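Local coordinates for CYCLIN domain-containing protein (Chaetomium thermophilum, PDB 6Z3U) that probably regulates a cyclin-dependent serine/threonine kinase, as the cyclin subunit of the three-chain CAK complex, at residues I110-A115 against V185-R190; L221-L226 against E335-W340; T228-H233 against D327-E332. One frame throughout, in Å; residues are numbered along the deposited sequence.

In the fold
Contact 1 is the buried one: a helix in the Cyclin-like region meets the loop leading into helix 189-200, and an imidazole-to-hydroxyl hydrogen bond holds the two together. Contact 2 lies at the surface, where the turn at 221-226 packs against the chain that follows helix 313-330, mainly through an arginine laid on a phenylalanine. Contact 3, partly buried, ties the short, weakly bonded helix 230-233 to that same helix 313-330 by methionine and leucine packing. Contacts 2 and 3 thus share neighbouring elements on both sides, with Glu332 and Ser224 linking them, whereas Tyr231 of contact 3 reaches back to contact 1. All of the elements involved are helices or the turns between them.

Contact 1. Residues I110-A115 against V185-R190; sequences IKATAA and VKHPFR
His187 carries the dense part of this contact, its imidazole set against helix 108-124 with Ala112 over one face and Thr113 at its edge. With CG beside its own backbone N (chi1 -57°), the ring comes across Thr113 at about a right angle and donates from NE2 to Thr113 OG1 at 2.7 Å, the acceptor lying almost exactly in the ring plane. Thr113 OG1 itself sits beside the backbone N, within hydrogen-bonding distance of Glu109 O one helical turn back and of Glu147 OE2, between which its single proton is probably shared. Ala112 CB covers one face of the imidazole in a CH-pi contact, 3.5 Å from the ring centroid and displaced toward the rim. The opposite ring nitrogen, ND1, is hydrogen-bonded to Tyr231 OH, which fixes the ring's rotation from both ends. The contact thereby joins the Cyclin-like region to the start of the Cyclin C-terminal domain, the two parts of the tandem cyclin architecture, with Pro188 as N-cap of helix 189-200. Packing is looser two residues before and after the histidine. Phe189, partly exposed, offers only a ring edge to the alanine methyl, CE2 lying 3.6 Å from Ala112 CB. Val185, also partly exposed, stays more distant, with its CB 4.3 Å from Thr113 OG1, and also touches Thr116, Phe117 and Arg120 further along the same helix.

Contact 2. Residues L221-L226 against E335-W340; sequences LRFSPL and ERREHW
The backbones stay well apart, their closest approach being 8.0 Å between Phe223 CA and Arg337 CA, so the Phe223 side chain spans the gap, reaching backbone at Arg336 and Arg337 too. Phe223 is the N-cap residue of the short helix 224-227, while residues 337-340 coil like a helix, with weak bonds from His339 N and Trp340 N to Arg336 O. From this turn the phenylalanine points across with CG anti to its backbone N (chi1 -172°), and the Arg337 side chain comes to meet it. Arg337 CG sits over one face of the ring, 3.8 Å from the Phe223 ring centroid, as a CH-pi contact. Beyond CG the arginine bends at chi3 (-143°), which carries its guanidinium back along the phenylalanine until one face lies over Phe223 CB, with NH1 3.5 Å from that CB. The ring and guanidinium planes are 55° apart, so the two groups are not stacked. At the ring edge Phe223 CZ meets Trp340 CD1 at 4.2 Å, and the indole NE1 is hydrogen-bonded to Glu332 OE2, an oxygen that also pairs with Arg336 NE. An alanine in place of Arg337 would probably uncover a face of the Phe223 ring and lose the salt bridge to Glu219. That bridge runs from NH1 to Glu219 OE1, while Glu219 OE2 takes Arg222 NH2; Arg222 NE pairs with Asp108. The shared carboxylate probably offsets repulsion between the two arginines, so that this surface contact combines an apolar ring cover with charge neutralisation at its margin.

Contact 3. Residues T228-H233 against D327-E332; sequences TDAYFH and DMLSKE
Met328 leaves helix 313-330 with CG anti to its backbone N (chi1 -179°) and stays extended through chi2, then bends at chi3 (-124°) so that its methyl turns in among Thr228, Asp229 and His233. Thr228, the first residue to leave helical torsions after helix 224-227, holds OG1 anti to its own backbone N and sets that oxygen 3.4 Å from Met328 CG, the two side chains crossing obliquely. Further out, Met328 CE lies 3.8 Å from Asp229 CB, and the sulfur passes close to the backbone leading into Ala230. The thioether then meets His233 at about a right angle: CE is 3.9 Å from His233 CD2, near the imidazole plane, and SD approaches the ring edge at 5.3 Å from its centroid, an edge-on Met-aromatic contact. Beside it, Leu329 brings CD1 to 3.7 Å from Ala230 CB, a purely apolar touch. The polar ends turn to other partners. Asp229 OD2 forms a salt bridge with Arg32, and His233 ND1 is hydrogen-bonded to Phe23 O. Within 327-332, Ser330 OG donates to Asp327 O at 2.8 Å from above the carbonyl plane. The contact thus sets the short, weakly bonded helix 230-233 against residues 327-332 of helix 313-330 and the chain after it, within the Cyclin C-terminal domain. Helix 25-48 covers Asp229 and His233 through Leu28, whereas helix 236-247 backs the apolar pair, with Ile239 on Ala230 and Leu246 on Leu329.

Contact 1. Residues I110-A115 against V185-R190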
loop_
_atom_site.group_PDB
_atom_site.type_symbol
_atom_site.label_atom_id
_atom_site.label_comp_id
_atom_site.label_asym_id
_atom_site.label_seq_id
_atom_site.Cartn_x
_atom_site.Cartn_y
_atom_site.Cartn_z
ATOM N N ILE A 110 7.201 -1.260 9.874
ATOM C CA ILE A 110 7.562 -2.594 9.405
ATOM C C ILE A 110 7.257 -3.629 10.482
ATOM O O ILE A 110 6.609 -4.648 10.221
ATOM C CB ILE A 110 9.042 -2.634 8.983
ATOM C CG1 ILE A 110 9.230 -1.907 7.649
ATOM C CG2 ILE A 110 9.528 -4.073 8.881
ATOM C CD1 ILE A 110 10.675 -1.790 7.196
ATOM N N LYS A 111 7.723 -3.381 11.708
ATOM C CA LYS A 111 7.453 -4.300 12.808
ATOM C C LYS A 111 5.965 -4.599 12.919
ATOM O O LYS A 111 5.550 -5.762 12.965
ATOM C CB LYS A 111 7.966 -3.709 14.121
ATOM C CG LYS A 111 9.456 -3.446 14.165
ATOM C CD LYS A 111 9.837 -2.738 15.457
ATOM C CE LYS A 111 11.319 -2.416 15.498
ATOM N NZ LYS A 111 11.591 -1.152 16.233
ATOM N N ALA A 112 5.142 -3.549 12.957
ATOM C CA ALA A 112 3.710 -3.740 13.146
ATOM C C ALA A 112 3.097 -4.517 11.989
ATOM O O ALA A 112 2.203 -5.347 12.195
ATOM C CB ALA A 112 3.023 -2.384 13.311
ATOM N N THR A 113 3.562 -4.263 10.763
ATOM C CA THR A 113 3.040 -4.993 9.612
ATOM C C THR A 113 3.480 -6.451 9.635
ATOM O O THR A 113 2.676 -7.353 9.372
ATOM C CB THR A 113 3.495 -4.323 8.318
ATOM O OG1 THR A 113 2.861 -3.045 8.193
ATOM C CG2 THR A 113 3.135 -5.185 7.116
ATOM N N ALA A 114 4.756 -6.700 9.937
ATOM C CA ALA A 114 5.242 -8.074 10.023
ATOM C C ALA A 114 4.497 -8.848 11.101
ATOM O O ALA A 114 4.084 -9.994 10.887
ATOM C CB ALA A 114 6.746 -8.079 10.297
ATOM N N ALA A 115 4.324 -8.240 12.276
ATOM C CA ALA A 115 3.596 -8.908 13.349
ATOM C C ALA A 115 2.160 -9.207 12.938
ATOM O O ALA A 115 1.646 -10.300 13.202
ATOM C CB ALA A 115 3.623 -8.048 14.612
ATOM N N VAL A 185 -1.972 -2.728 5.546
ATOM C CA VAL A 185 -2.271 -2.794 6.969
ATOM C C VAL A 185 -2.191 -1.386 7.542
ATOM O O VAL A 185 -1.270 -0.626 7.222
ATOM C CB VAL A 185 -1.307 -3.733 7.718
ATOM C CG1 VAL A 185 -1.808 -3.979 9.132
ATOM C CG2 VAL A 185 -1.134 -5.041 6.962
ATOM N N LYS A 186 -3.147 -1.049 8.400
ATOM C CA LYS A 186 -3.303 0.300 8.921
ATOM C C LYS A 186 -2.865 0.316 10.376
ATOM O O LYS A 186 -3.361 -0.474 11.186
ATOM C CB LYS A 186 -4.752 0.771 8.781
ATOM C CG LYS A 186 -5.246 0.766 7.342
ATOM C CD LYS A 186 -6.723 1.089 7.250
ATOM C CE LYS A 186 -7.147 1.313 5.807
ATOM N NZ LYS A 186 -6.356 2.387 5.139
ATOM N N HIS A 187 -1.934 1.204 10.699
ATOM C CA HIS A 187 -1.365 1.287 12.032
ATOM C C HIS A 187 -1.737 2.600 12.707
ATOM O O HIS A 187 -2.045 3.592 12.037
ATOM C CB HIS A 187 0.163 1.158 11.969
ATOM C CG HIS A 187 0.630 -0.097 11.303
ATOM N ND1 HIS A 187 0.310 -1.352 11.774
ATOM C CD2 HIS A 187 1.390 -0.292 10.199
ATOM C CE1 HIS A 187 0.851 -2.267 10.990
ATOM N NE2 HIS A 187 1.514 -1.649 10.028
ATOM N N PRO A 188 -1.703 2.650 14.040
ATOM C CA PRO A 188 -2.091 3.878 14.757
ATOM C C PRO A 188 -0.934 4.796 15.135
ATOM O O PRO A 188 -1.173 5.778 15.846
ATOM C CB PRO A 188 -2.752 3.313 16.023
ATOM C CG PRO A 188 -2.331 1.836 16.108
ATOM C CD PRO A 188 -1.371 1.576 14.988
ATOM N N PHE A 189 0.291 4.510 14.690
ATOM C CA PHE A 189 1.422 5.354 15.060
ATOM C C PHE A 189 1.248 6.769 14.520
ATOM O O PHE A 189 1.323 7.747 15.271
ATOM C CB PHE A 189 2.726 4.737 14.552
ATOM C CG PHE A 189 2.937 3.316 14.994
ATOM C CD1 PHE A 189 3.303 3.029 16.299
ATOM C CD2 PHE A 189 2.769 2.269 14.105
ATOM C CE1 PHE A 189 3.495 1.724 16.708
ATOM C CE2 PHE A 189 2.963 0.963 14.509
ATOM C CZ PHE A 189 3.326 0.690 15.812
ATOM N N ARG A 190 1.010 6.898 13.213
ATOM C CA ARG A 190 0.804 8.221 12.637
ATOM C C ARG A 190 -0.471 8.865 13.163
ATOM O O ARG A 190 -0.535 10.092 13.299
ATOM C CB ARG A 190 0.764 8.130 11.114
ATOM C CG ARG A 190 0.975 9.459 10.414
ATOM C CD ARG A 190 0.990 9.286 8.906
ATOM N NE ARG A 190 2.137 8.503 8.452
ATOM C CZ ARG A 190 2.121 7.190 8.232
ATOM N NH1 ARG A 190 1.012 6.485 8.420
ATOM N NH2 ARG A 190 3.224 6.579 7.822
#

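Contact 2. Residues L221-L226 against E335-W340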
loop_
_atom_site.group_PDB
_atom_site.type_symbol
_atom_site.label_atom_id
_atom_site.label_comp_id
_atom_site.label_asym_id
_atom_site.label_seq_id
_atom_site.Cartn_x
_atom_site.Cartn_y
_atom_site.Cartn_z
ATOM N N LEU A 221 1.581 1.552 21.985
ATOM C CA LEU A 221 1.200 1.141 20.639
ATOM C C LEU A 221 2.228 0.192 20.038
ATOM O O LEU A 221 1.875 -0.681 19.237
ATOM C CB LEU A 221 1.030 2.371 19.746
ATOM C CG LEU A 221 -0.173 3.275 20.034
ATOM C CD1 LEU A 221 -0.185 4.456 19.073
ATOM C CD2 LEU A 221 -1.485 2.506 19.947
ATOM N N ARG A 222 3.498 0.345 20.417
ATOM C CA ARG A 222 4.568 -0.483 19.880
ATOM C C ARG A 222 4.522 -1.925 20.366
ATOM O O ARG A 222 5.257 -2.758 19.825
ATOM C CB ARG A 222 5.924 0.128 20.249
ATOM C CG ARG A 222 6.348 1.283 19.355
ATOM C CD ARG A 222 7.285 2.239 20.080
ATOM N NE ARG A 222 7.904 3.191 19.162
ATOM C CZ ARG A 222 9.119 3.710 19.319
ATOM N NH1 ARG A 222 9.591 4.564 18.422
ATOM N NH2 ARG A 222 9.861 3.380 20.369
ATOM N N PHE A 223 3.697 -2.245 21.365
ATOM C CA PHE A 223 3.704 -3.597 21.914
ATOM C C PHE A 223 2.296 -4.103 22.209
ATOM O O PHE A 223 1.916 -5.190 21.761
ATOM C CB PHE A 223 4.545 -3.639 23.193
ATOM C CG PHE A 223 4.773 -5.023 23.722
ATOM C CD1 PHE A 223 5.840 -5.775 23.258
ATOM C CD2 PHE A 223 3.931 -5.579 24.670
ATOM C CE1 PHE A 223 6.066 -7.051 23.730
ATOM C CE2 PHE A 223 4.153 -6.858 25.148
ATOM C CZ PHE A 223 5.224 -7.594 24.676
ATOM N N SER A 224 1.519 -3.326 22.965
ATOM C CA SER A 224 0.246 -3.823 23.482
ATOM C C SER A 224 -0.710 -4.292 22.393
ATOM O O SER A 224 -1.225 -5.420 22.500
ATOM C CB SER A 224 -0.406 -2.743 24.353
ATOM O OG SER A 224 0.083 -2.793 25.680
ATOM N N PRO A 225 -0.999 -3.516 21.344
ATOM C CA PRO A 225 -1.993 -3.965 20.358
ATOM C C PRO A 225 -1.449 -4.949 19.336
ATOM O O PRO A 225 -2.239 -5.520 18.570
ATOM C CB PRO A 225 -2.424 -2.654 19.692
ATOM C CG PRO A 225 -1.180 -1.823 19.715
ATOM C CD PRO A 225 -0.436 -2.199 20.986
ATOM N N LEU A 226 -0.135 -5.167 19.302
ATOM C CA LEU A 226 0.466 -6.143 18.405
ATOM C C LEU A 226 0.500 -7.538 19.012
ATOM O O LEU A 226 0.481 -8.530 18.274
ATOM C CB LEU A 226 1.888 -5.712 18.044
ATOM C CG LEU A 226 2.023 -4.298 17.476
ATOM C CD1 LEU A 226 3.485 -3.975 17.208
ATOM C CD2 LEU A 226 1.193 -4.128 16.217
ATOM N N GLU A 335 5.514 -3.362 29.792
ATOM C CA GLU A 335 6.331 -3.992 30.823
ATOM C C GLU A 335 6.404 -5.501 30.633
ATOM O O GLU A 335 7.367 -6.137 31.076
ATOM C CB GLU A 335 5.776 -3.672 32.214
ATOM C CG GLU A 335 5.965 -2.229 32.657
ATOM C CD GLU A 335 5.164 -1.251 31.825
ATOM O OE1 GLU A 335 3.981 -1.539 31.546
ATOM O OE2 GLU A 335 5.718 -0.199 31.440
ATOM N N ARG A 336 5.404 -6.089 29.976
ATOM C CA ARG A 336 5.374 -7.525 29.736
ATOM C C ARG A 336 6.416 -7.983 28.725
ATOM O O ARG A 336 6.512 -9.191 28.476
ATOM C CB ARG A 336 3.977 -7.940 29.272
ATOM C CG ARG A 336 2.894 -7.725 30.322
ATOM C CD ARG A 336 2.728 -8.947 31.217
ATOM N NE ARG A 336 2.065 -10.043 30.518
ATOM C CZ ARG A 336 1.795 -11.229 31.056
ATOM N NH1 ARG A 336 1.189 -12.159 30.330
ATOM N NH2 ARG A 336 2.133 -11.489 32.314
ATOM N N ARG A 337 7.189 -7.064 28.139
ATOM C CA ARG A 337 8.252 -7.465 27.222
ATOM C C ARG A 337 9.195 -8.464 27.878
ATOM O O ARG A 337 9.673 -9.402 27.230
ATOM C CB ARG A 337 9.037 -6.239 26.757
ATOM C CG ARG A 337 8.382 -5.447 25.644
ATOM C CD ARG A 337 9.282 -4.304 25.195
ATOM N NE ARG A 337 8.526 -3.102 24.846
ATOM C CZ ARG A 337 8.130 -2.778 23.616
ATOM N NH1 ARG A 337 7.450 -1.656 23.421
ATOM N NH2 ARG A 337 8.409 -3.564 22.582
ATOM N N GLU A 338 9.479 -8.270 29.165
ATOM C CA GLU A 338 10.370 -9.166 29.889
ATOM C C GLU A 338 9.707 -10.491 30.241
ATOM O O GLU A 338 10.410 -11.490 30.428
ATOM C CB GLU A 338 10.867 -8.475 31.162
ATOM C CG GLU A 338 11.599 -7.166 30.897
ATOM C CD GLU A 338 11.689 -6.279 32.124
ATOM O OE1 GLU A 338 11.756 -6.819 33.250
ATOM O OE2 GLU A 338 11.686 -5.039 31.960
ATOM N N HIS A 339 8.374 -10.523 30.329
ATOM C CA HIS A 339 7.682 -11.771 30.640
ATOM C C HIS A 339 7.844 -12.792 29.525
ATOM O O HIS A 339 8.073 -13.978 29.790
ATOM C CB HIS A 339 6.199 -11.498 30.890
ATOM C CG HIS A 339 5.352 -12.732 30.898
ATOM N ND1 HIS A 339 5.386 -13.653 31.922
ATOM C CD2 HIS A 339 4.450 -13.200 30.001
ATOM C CE1 HIS A 339 4.540 -14.633 31.660
ATOM N NE2 HIS A 339 3.961 -14.384 30.498
ATOM N N TRP A 340 7.723 -12.356 28.273
ATOM C CA TRP A 340 7.826 -13.266 27.140
ATOM C C TRP A 340 9.266 -13.560 26.742
ATOM O O TRP A 340 9.485 -14.404 25.867
ATOM C CB TRP A 340 7.063 -12.688 25.947
ATOM C CG TRP A 340 5.600 -12.505 26.223
ATOM C CD1 TRP A 340 4.976 -11.358 26.615
ATOM C CD2 TRP A 340 4.579 -13.508 26.133
ATOM N NE1 TRP A 340 3.630 -11.581 26.774
ATOM C CE2 TRP A 340 3.359 -12.893 26.483
ATOM C CE3 TRP A 340 4.577 -14.863 25.789
ATOM C CZ2 TRP A 340 2.151 -13.586 26.497
ATOM C CZ3 TRP A 340 3.375 -15.550 25.805
ATOM C CH2 TRP A 340 2.180 -14.911 26.155
#

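Contact 3. Residues T228-H233 against D327-E332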
loop_
_atom_site.group_PDB
_atom_site.type_symbol
_atom_site.label_atom_id
_atom_site.label_comp_id
_atom_site.label_asym_id
_atom_site.label_seq_id
_atom_site.Cartn_x
_atom_site.Cartn_y
_atom_site.Cartn_z
ATOM N N THR A 228 -1.829 -8.515 21.378
ATOM C CA THR A 228 -3.218 -8.849 21.648
ATOM C C THR A 228 -4.019 -8.757 20.351
ATOM O O THR A 228 -3.492 -8.413 19.289
ATOM C CB THR A 228 -3.790 -7.924 22.725
ATOM O OG1 THR A 228 -5.001 -8.486 23.246
ATOM C CG2 THR A 228 -4.079 -6.543 22.148
ATOM N N ASP A 229 -5.315 -9.064 20.445
ATOM C CA ASP A 229 -6.211 -9.040 19.293
ATOM C C ASP A 229 -6.811 -7.661 19.034
ATOM O O ASP A 229 -7.936 -7.565 18.526
ATOM C CB ASP A 229 -7.325 -10.072 19.479
ATOM C CG ASP A 229 -6.799 -11.490 19.544
ATOM O OD1 ASP A 229 -5.668 -11.731 19.069
ATOM O OD2 ASP A 229 -7.519 -12.366 20.066
ATOM N N ALA A 230 -6.087 -6.588 19.359
ATOM C CA ALA A 230 -6.649 -5.248 19.222
ATOM C C ALA A 230 -7.025 -4.942 17.776
ATOM O O ALA A 230 -8.107 -4.404 17.510
ATOM C CB ALA A 230 -5.657 -4.210 19.747
ATOM N N TYR A 231 -6.149 -5.278 16.826
ATOM C CA TYR A 231 -6.400 -4.917 15.433
ATOM C C TYR A 231 -7.679 -5.549 14.901
ATOM O O TYR A 231 -8.349 -4.961 14.044
ATOM C CB TYR A 231 -5.213 -5.333 14.561
ATOM C CG TYR A 231 -4.054 -4.363 14.570
ATOM C CD1 TYR A 231 -3.606 -3.794 15.753
ATOM C CD2 TYR A 231 -3.399 -4.028 13.393
ATOM C CE1 TYR A 231 -2.545 -2.909 15.763
ATOM C CE2 TYR A 231 -2.335 -3.146 13.393
ATOM C CZ TYR A 231 -1.912 -2.592 14.581
ATOM O OH TYR A 231 -0.856 -1.714 14.587
ATOM N N PHE A 232 -8.042 -6.733 15.399
ATOM C CA PHE A 232 -9.180 -7.455 14.847
ATOM C C PHE A 232 -10.522 -6.883 15.286
ATOM O O PHE A 232 -11.524 -7.092 14.594
ATOM C CB PHE A 232 -9.123 -8.934 15.250
ATOM C CG PHE A 232 -7.885 -9.647 14.784
ATOM C CD1 PHE A 232 -7.584 -9.739 13.435
ATOM C CD2 PHE A 232 -7.033 -10.244 15.697
ATOM C CE1 PHE A 232 -6.448 -10.400 13.010
ATOM C CE2 PHE A 232 -5.900 -10.905 15.276
ATOM C CZ PHE A 232 -5.607 -10.984 13.932
ATOM N N HIS A 233 -10.565 -6.165 16.409
ATOM C CA HIS A 233 -11.817 -5.679 16.964
ATOM C C HIS A 233 -11.926 -4.163 17.021
ATOM O O HIS A 233 -13.010 -3.655 17.324
ATOM C CB HIS A 233 -12.016 -6.239 18.381
ATOM C CG HIS A 233 -11.733 -7.704 18.492
ATOM N ND1 HIS A 233 -12.400 -8.649 17.745
ATOM C CD2 HIS A 233 -10.849 -8.384 19.261
ATOM C CE1 HIS A 233 -11.941 -9.850 18.049
ATOM N NE2 HIS A 233 -11.000 -9.717 18.966
ATOM N N ASP A 327 -9.269 -1.830 28.038
ATOM C CA ASP A 327 -9.116 -2.984 28.917
ATOM C C ASP A 327 -8.358 -4.113 28.228
ATOM O O ASP A 327 -7.558 -4.809 28.864
ATOM C CB ASP A 327 -10.490 -3.463 29.385
ATOM C CG ASP A 327 -11.189 -2.451 30.279
ATOM O OD1 ASP A 327 -10.497 -1.761 31.056
ATOM O OD2 ASP A 327 -12.431 -2.341 30.198
ATOM N N MET A 328 -8.597 -4.313 26.930
ATOM C CA MET A 328 -7.872 -5.349 26.201
ATOM C C MET A 328 -6.376 -5.057 26.171
ATOM O O MET A 328 -5.555 -5.966 26.336
ATOM C CB MET A 328 -8.422 -5.474 24.780
ATOM C CG MET A 328 -7.738 -6.552 23.953
ATOM S SD MET A 328 -8.616 -6.960 22.429
ATOM C CE MET A 328 -8.842 -8.725 22.643
ATOM N N LEU A 329 -6.004 -3.792 25.960
ATOM C CA LEU A 329 -4.591 -3.435 25.888
ATOM C C LEU A 329 -3.905 -3.574 27.241
ATOM O O LEU A 329 -2.738 -3.976 27.314
ATOM C CB LEU A 329 -4.442 -2.005 25.367
ATOM C CG LEU A 329 -4.226 -1.837 23.864
ATOM C CD1 LEU A 329 -5.307 -2.550 23.066
ATOM C CD2 LEU A 329 -4.173 -0.360 23.504
ATOM N N SER A 330 -4.609 -3.242 28.325
ATOM C CA SER A 330 -3.985 -3.232 29.642
ATOM C C SER A 330 -3.421 -4.592 30.040
ATOM O O SER A 330 -2.504 -4.650 30.866
ATOM C CB SER A 330 -4.999 -2.771 30.690
ATOM O OG SER A 330 -6.007 -3.749 30.882
ATOM N N LYS A 331 -3.943 -5.682 29.476
ATOM C CA LYS A 331 -3.500 -7.018 29.861
ATOM C C LYS A 331 -2.128 -7.381 29.306
ATOM O O LYS A 331 -1.570 -8.406 29.716
ATOM C CB LYS A 331 -4.529 -8.052 29.400
ATOM C CG LYS A 331 -5.843 -7.998 30.167
ATOM C CD LYS A 331 -6.898 -8.909 29.555
ATOM C CE LYS A 331 -7.306 -8.417 28.175
ATOM N NZ LYS A 331 -8.498 -9.125 27.635
ATOM N N GLU A 332 -1.571 -6.584 28.393
ATOM C CA GLU A 332 -0.260 -6.859 27.812
ATOM C C GLU A 332 0.471 -5.536 27.569
ATOM O O GLU A 332 0.782 -5.150 26.446
ATOM C CB GLU A 332 -0.400 -7.673 26.528
ATOM C CG GLU A 332 0.658 -8.755 26.355
ATOM C CD GLU A 332 0.595 -9.826 27.434
ATOM O OE1 GLU A 332 -0.510 -10.344 27.700
ATOM O OE2 GLU A 332 1.653 -10.154 28.013
#